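Local coordinates for adhesion G-protein coupled receptor G6 (Danio rerio, PDB 6V55), which is an adhesion G-protein-coupled receptor whose calcium-binding extracellular region probably serves cell adhesion and signalling in myelination, at residues K585-L590 and N673-G678; T656-L661 and E667-I672. All blocks are in the same frame, centred on the assembly; numbering follows the deposited sequence.

Contact 1: residues K585-L590 and N673-G678; sequences KAVDEL and NFMFFG
Two first torsions turn Val587 and Met675 towards each other. CG1 of Val587 stands anti to its own backbone N (chi1 167°), which sends this methyl out from the helix towards the strand, while Met675 carries CG anti to its carbonyl carbon (chi1 -48°) and reaches back. The two side chains slide past one another in opposite senses, and CG1 of Val587 lies 3.7 Å from SD of Met675. A bend at chi3, about the CG-SD bond, swings the terminal methyl up beside one carboxylate oxygen: CE of Met675 is 3.5 Å from OD2 of Asp588, whose side chain crosses the thioether at roughly a right angle. This is a van der Waals approach; the other oxygen, OD1, is hydrogen-bonded outside the two segments. Phe677 adds a looser touch, its CZ 4.5 Å from CG1 of Val587, which approaches the ring obliquely. The 140 Å² buried in all is modest, as fits backbones whose axes come no nearer than 10.4 Å, running at 146° to each other. The contact joins helix 573-593 to the antiparallel sheet that holds strand 671-677, consistent with the helix-to-sheet interface of a GAIN domain. Met675 and Phe677 also rest on Val610 and Leu608 of strand 608-614, Phe683 meets the Phe677 ring edge-to-face, and Val587 packs on Ile565 of helix 555-568.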
loop_
_atom_site.group_PDB
_atom_site.type_symbol
_atom_site.label_atom_id
_atom_site.label_comp_id
_atom_site.label_asym_id
_atom_site.label_seq_id
_atom_site.Cartn_x
_atom_site.Cartn_y
_atom_site.Cartn_z
ATOM N N LYS A 585 -39.487 5.329 13.164
ATOM C CA LYS A 585 -40.518 6.077 12.457
ATOM C C LYS A 585 -40.182 6.234 10.977
ATOM O O LYS A 585 -41.099 6.220 10.147
ATOM C CB LYS A 585 -40.749 7.432 13.146
ATOM C CG LYS A 585 -41.581 7.368 14.427
ATOM C CD LYS A 585 -41.497 8.661 15.215
ATOM C CE LYS A 585 -42.725 8.873 16.099
ATOM N NZ LYS A 585 -42.784 10.254 16.680
ATOM N N ALA A 586 -38.887 6.286 10.615
ATOM C CA ALA A 586 -38.500 6.383 9.201
ATOM C C ALA A 586 -38.686 5.077 8.438
ATOM O O ALA A 586 -39.034 5.110 7.249
ATOM C CB ALA A 586 -37.043 6.810 9.058
ATOM N N VAL A 587 -38.416 3.935 9.080
ATOM C CA VAL A 587 -38.718 2.633 8.485
ATOM C C VAL A 587 -40.227 2.459 8.302
ATOM O O VAL A 587 -40.682 1.925 7.279
ATOM C CB VAL A 587 -38.095 1.524 9.354
ATOM C CG1 VAL A 587 -38.596 0.154 9.004
ATOM C CG2 VAL A 587 -36.651 1.519 9.140
ATOM N N ASP A 588 -41.022 2.971 9.254
ATOM C CA ASP A 588 -42.479 2.827 9.215
ATOM C C ASP A 588 -43.086 3.592 8.048
ATOM O O ASP A 588 -43.982 3.087 7.358
ATOM C CB ASP A 588 -43.105 3.326 10.524
ATOM C CG ASP A 588 -42.895 2.372 11.711
ATOM O OD1 ASP A 588 -43.256 2.792 12.842
ATOM O OD2 ASP A 588 -42.353 1.245 11.528
ATOM N N GLU A 589 -42.573 4.784 7.780
ATOM C CA GLU A 589 -43.107 5.585 6.693
ATOM C C GLU A 589 -42.560 5.172 5.345
ATOM O O GLU A 589 -43.234 5.418 4.341
ATOM C CB GLU A 589 -42.808 7.061 6.919
ATOM C CG GLU A 589 -43.879 7.965 6.351
ATOM C CD GLU A 589 -43.292 9.238 5.855
ATOM O OE1 GLU A 589 -42.108 9.482 6.194
ATOM O OE2 GLU A 589 -44.011 9.989 5.154
ATOM N N LEU A 590 -41.353 4.581 5.313
ATOM C CA LEU A 590 -40.806 3.993 4.086
ATOM C C LEU A 590 -41.712 2.895 3.561
ATOM O O LEU A 590 -42.004 2.844 2.361
ATOM C CB LEU A 590 -39.404 3.445 4.357
ATOM C CG LEU A 590 -38.678 2.604 3.320
ATOM C CD1 LEU A 590 -37.829 3.527 2.516
ATOM C CD2 LEU A 590 -37.762 1.584 3.971
ATOM N N ASN A 673 -48.497 -4.881 5.466
ATOM C CA ASN A 673 -47.106 -4.565 5.748
ATOM C C ASN A 673 -46.553 -5.570 6.745
ATOM O O ASN A 673 -47.262 -6.029 7.638
ATOM C CB ASN A 673 -46.992 -3.155 6.329
ATOM C CG ASN A 673 -47.630 -2.105 5.432
ATOM O OD1 ASN A 673 -47.527 -2.188 4.218
ATOM N ND2 ASN A 673 -48.308 -1.124 6.028
ATOM N N PHE A 674 -45.277 -5.897 6.619
ATOM C CA PHE A 674 -44.686 -6.844 7.556
ATOM C C PHE A 674 -43.230 -6.452 7.732
ATOM O O PHE A 674 -42.538 -6.224 6.741
ATOM C CB PHE A 674 -44.827 -8.274 7.018
ATOM C CG PHE A 674 -44.421 -9.359 7.983
ATOM C CD1 PHE A 674 -43.093 -9.795 8.053
ATOM C CD2 PHE A 674 -45.371 -10.011 8.753
ATOM C CE1 PHE A 674 -42.707 -10.806 8.916
ATOM C CE2 PHE A 674 -44.992 -11.043 9.624
ATOM C CZ PHE A 674 -43.654 -11.442 9.691
ATOM N N MET A 675 -42.773 -6.355 8.983
ATOM C CA MET A 675 -41.366 -6.117 9.309
ATOM C C MET A 675 -40.910 -7.126 10.352
ATOM O O MET A 675 -41.645 -7.429 11.299
ATOM C CB MET A 675 -41.124 -4.704 9.863
ATOM C CG MET A 675 -41.762 -3.598 9.057
ATOM S SD MET A 675 -41.572 -1.963 9.735
ATOM C CE MET A 675 -43.282 -1.441 9.562
ATOM N N PHE A 676 -39.700 -7.649 10.184
ATOM C CA PHE A 676 -39.086 -8.521 11.177
ATOM C C PHE A 676 -37.781 -7.875 11.614
ATOM O O PHE A 676 -36.907 -7.612 10.779
ATOM C CB PHE A 676 -38.852 -9.924 10.605
ATOM C CG PHE A 676 -38.103 -10.846 11.527
ATOM C CD1 PHE A 676 -36.733 -11.083 11.349
ATOM C CD2 PHE A 676 -38.768 -11.491 12.554
ATOM C CE1 PHE A 676 -36.044 -11.925 12.204
ATOM C CE2 PHE A 676 -38.094 -12.349 13.410
ATOM C CZ PHE A 676 -36.728 -12.561 13.243
ATOM N N PHE A 677 -37.643 -7.622 12.913
ATOM C CA PHE A 677 -36.428 -7.026 13.461
ATOM C C PHE A 677 -35.595 -8.135 14.095
ATOM O O PHE A 677 -35.975 -8.701 15.123
ATOM C CB PHE A 677 -36.762 -5.932 14.470
ATOM C CG PHE A 677 -37.279 -4.663 13.849
ATOM C CD1 PHE A 677 -38.631 -4.519 13.537
ATOM C CD2 PHE A 677 -36.413 -3.602 13.586
ATOM C CE1 PHE A 677 -39.112 -3.348 12.966
ATOM C CE2 PHE A 677 -36.889 -2.413 13.019
ATOM C CZ PHE A 677 -38.241 -2.293 12.716
ATOM N N GLY A 678 -34.471 -8.469 13.466
ATOM C CA GLY A 678 -33.601 -9.484 14.029
ATOM C C GLY A 678 -32.873 -9.044 15.280
ATOM O O GLY A 678 -32.500 -9.892 16.095
#

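Contact 2: residues T656-L661 and E667-I672; sequences TLLQNL and EKVSRI. With NAG (2-acetamido-2-deoxy-beta-D-glucopyranose), chain D.
Leu658 and Leu661 meet Val669 methyl to methyl, one leucine to each valine branch: CD2 of Leu658 lies 4.4 Å from CG1 of Val669, and CD1 of Leu661 is also 4.4 Å from CG2 of Val669. A type I beta turn from Leu658 to Leu661 brings both leucines round to point at the valine. The contact is apolar and light, burying 81 Å² in all, with the backbones well apart (CA of Leu658 to CA of Val669, 9.1 Å). Gln659, inside the turn, leads away from Val669 and towards the sugar on Asn660. From its CB, the first torsion (chi1 152°, CG anti to the backbone N) sets CG 4.1 Å from the ring oxygen O5 of the N-acetylglucosamine. The extended chain beyond keeps CD equally near that oxygen and carries NE2 to 3.4 Å from O5, a proximity without a hydrogen bond. The amide nitrogen instead donates to OD1 of Asn660 at 3.1 Å. That bond is bent (146° at the hydrogen), and its donor sits 36° above the carbonyl plane. A second hydrogen bond joins NE2 to OE1 of Gln711. An alanine here removes the donor to both, which would probably leave OD1 of Asn660 and OE1 of Gln711 without this mate and the glycosylated amide freer to turn. Asn660 heads an Asn-X-Ser sequon, its ND2 covalently bound to C1 of the sugar at 1.4 Å, on a turn whose leucines face inward to Val669. The turn lies between strand 649-653 and the short helix 663-666, and Val669, which also touches Phe705, leads into strand 671-677, where Ile672 pairs by backbone with Ser613 of strand 608-614.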
loop_
_atom_site.group_PDB
_atom_site.type_symbol
_atom_site.label_atom_id
_atom_site.label_comp_id
_atom_site.label_asym_id
_atom_site.label_seq_id
_atom_site.Cartn_x
_atom_site.Cartn_y
_atom_site.Cartn_z
ATOM N N THR A 656 -62.255 -11.531 10.232
ATOM C CA THR A 656 -63.065 -10.392 10.664
ATOM C C THR A 656 -62.232 -9.154 10.971
ATOM O O THR A 656 -62.616 -8.374 11.854
ATOM C CB THR A 656 -63.873 -10.795 11.892
ATOM O OG1 THR A 656 -62.973 -11.229 12.924
ATOM C CG2 THR A 656 -64.823 -11.920 11.557
ATOM N N LEU A 657 -61.091 -8.957 10.290
ATOM C CA LEU A 657 -60.194 -7.849 10.620
ATOM C C LEU A 657 -60.777 -6.513 10.174
ATOM O O LEU A 657 -60.687 -5.518 10.903
ATOM C CB LEU A 657 -58.813 -8.068 9.983
ATOM C CG LEU A 657 -57.799 -6.914 10.074
ATOM C CD1 LEU A 657 -57.155 -6.850 11.445
ATOM C CD2 LEU A 657 -56.747 -6.996 9.010
ATOM N N LEU A 658 -61.429 -6.489 9.012
ATOM C CA LEU A 658 -61.996 -5.265 8.470
ATOM C C LEU A 658 -63.489 -5.132 8.744
ATOM O O LEU A 658 -64.160 -4.334 8.081
ATOM C CB LEU A 658 -61.736 -5.201 6.971
ATOM C CG LEU A 658 -60.362 -5.704 6.529
ATOM C CD1 LEU A 658 -60.340 -5.930 5.015
ATOM C CD2 LEU A 658 -59.280 -4.726 6.961
ATOM N N GLN A 659 -64.016 -5.889 9.707
ATOM C CA GLN A 659 -65.463 -6.005 9.894
ATOM C C GLN A 659 -66.065 -4.742 10.511
ATOM O O GLN A 659 -67.104 -4.251 10.050
ATOM C CB GLN A 659 -65.759 -7.240 10.753
ATOM C CG GLN A 659 -67.030 -7.201 11.600
ATOM C CD GLN A 659 -67.110 -8.367 12.587
ATOM O OE1 GLN A 659 -67.163 -9.528 12.179
ATOM N NE2 GLN A 659 -67.140 -8.060 13.886
ATOM N N ASN A 660 -65.413 -4.179 11.535
ATOM C CA ASN A 660 -65.917 -2.980 12.197
ATOM C C ASN A 660 -65.312 -1.703 11.634
ATOM O O ASN A 660 -65.208 -0.702 12.361
ATOM C CB ASN A 660 -65.677 -3.055 13.708
ATOM C CG ASN A 660 -66.372 -4.236 14.356
ATOM O OD1 ASN A 660 -65.774 -5.294 14.523
ATOM N ND2 ASN A 660 -67.634 -4.063 14.726
ATOM N N LEU A 661 -64.906 -1.707 10.369
ATOM C CA LEU A 661 -64.314 -0.535 9.740
ATOM C C LEU A 661 -65.366 0.196 8.928
ATOM O O LEU A 661 -66.206 -0.436 8.281
ATOM C CB LEU A 661 -63.149 -0.918 8.825
ATOM C CG LEU A 661 -61.781 -1.180 9.456
ATOM C CD1 LEU A 661 -60.724 -1.230 8.376
ATOM C CD2 LEU A 661 -61.434 -0.120 10.472
ATOM N N GLU A 667 -61.583 1.837 2.272
ATOM C CA GLU A 667 -61.019 2.171 0.978
ATOM C C GLU A 667 -59.606 2.700 1.088
ATOM O O GLU A 667 -58.915 2.783 0.075
ATOM C CB GLU A 667 -61.883 3.202 0.260
ATOM C CG GLU A 667 -63.017 2.598 -0.528
ATOM C CD GLU A 667 -64.296 3.383 -0.346
ATOM O OE1 GLU A 667 -65.382 2.828 -0.635
ATOM O OE2 GLU A 667 -64.206 4.557 0.092
ATOM N N LYS A 668 -59.148 3.034 2.283
ATOM C CA LYS A 668 -57.745 3.352 2.487
ATOM C C LYS A 668 -56.900 2.114 2.794
ATOM O O LYS A 668 -55.741 2.253 3.204
ATOM C CB LYS A 668 -57.606 4.394 3.608
ATOM C CG LYS A 668 -58.422 5.657 3.329
ATOM C CD LYS A 668 -58.526 6.575 4.536
ATOM C CE LYS A 668 -59.508 7.737 4.292
ATOM N NZ LYS A 668 -59.626 8.684 5.454
ATOM N N VAL A 669 -57.451 0.915 2.611
ATOM C CA VAL A 669 -56.754 -0.333 2.897
ATOM C C VAL A 669 -56.383 -0.976 1.564
ATOM O O VAL A 669 -57.242 -1.495 0.837
ATOM C CB VAL A 669 -57.599 -1.268 3.771
ATOM C CG1 VAL A 669 -56.897 -2.601 3.965
ATOM C CG2 VAL A 669 -57.864 -0.621 5.120
ATOM N N SER A 670 -55.098 -0.922 1.243
ATOM C CA SER A 670 -54.557 -1.459 0.006
ATOM C C SER A 670 -53.613 -2.622 0.221
ATOM O O SER A 670 -53.477 -3.465 -0.674
ATOM C CB SER A 670 -53.761 -0.380 -0.759
ATOM O OG SER A 670 -54.507 0.795 -1.018
ATOM N N ARG A 671 -52.921 -2.660 1.360
ATOM C CA ARG A 671 -51.710 -3.446 1.493
ATOM C C ARG A 671 -51.705 -4.151 2.828
ATOM O O ARG A 671 -52.427 -3.778 3.739
ATOM C CB ARG A 671 -50.446 -2.588 1.412
ATOM C CG ARG A 671 -50.133 -2.034 0.061
ATOM C CD ARG A 671 -49.805 -0.578 0.176
ATOM N NE ARG A 671 -49.241 -0.059 -1.070
ATOM C CZ ARG A 671 -47.987 0.366 -1.227
ATOM N NH1 ARG A 671 -47.131 0.356 -0.211
ATOM N NH2 ARG A 671 -47.592 0.816 -2.406
ATOM N N ILE A 672 -50.860 -5.174 2.936
ATOM C CA ILE A 672 -50.398 -5.698 4.218
ATOM C C ILE A 672 -48.920 -5.380 4.316
ATOM O O ILE A 672 -48.183 -5.569 3.347
ATOM C CB ILE A 672 -50.625 -7.212 4.352
ATOM C CG1 ILE A 672 -52.004 -7.578 3.816
ATOM C CG2 ILE A 672 -50.454 -7.646 5.815
ATOM C CD1 ILE A 672 -52.463 -8.983 4.115
HETATM C C1 NAG D . -68.350 -5.142 15.367
HETATM C C2 NAG D . -68.860 -4.751 16.768
HETATM C C3 NAG D . -69.669 -5.906 17.396
HETATM C C4 NAG D . -70.761 -6.405 16.455
HETATM C C5 NAG D . -70.159 -6.804 15.112
HETATM C C6 NAG D . -71.197 -7.266 14.108
HETATM C C7 NAG D . -67.312 -3.105 17.758
HETATM C C8 NAG D . -66.174 -2.894 18.710
HETATM N N2 NAG D . -67.756 -4.366 17.637
HETATM O O3 NAG D . -70.275 -5.465 18.607
HETATM O O4 NAG D . -71.456 -7.511 17.024
HETATM O O5 NAG D . -69.478 -5.668 14.548
HETATM O O6 NAG D . -71.477 -6.311 13.091
HETATM O O7 NAG D . -67.794 -2.181 17.110
#

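Strand 671-677 serves both contacts: 667-672 leads into it and supplies its first residues in contact 2, and 673-678 continues directly into contact 1. The centres nevertheless lie about 19 Å apart, and beyond this chain continuity the two do not touch. In sequence, contact 2 closes a short excursion nested within the much longer loop that contact 1 closes. Their surroundings differ too, contact 1 being buried between helix and sheet, contact 2 partly buried beside the glycan of Asn660. Sugar is also near contact 1: a bound N-acetylglucosamine lies about 9 Å from the Asp588 side chain, and Glu589 makes a weak hydrogen bond to the glycan carried by Asn704.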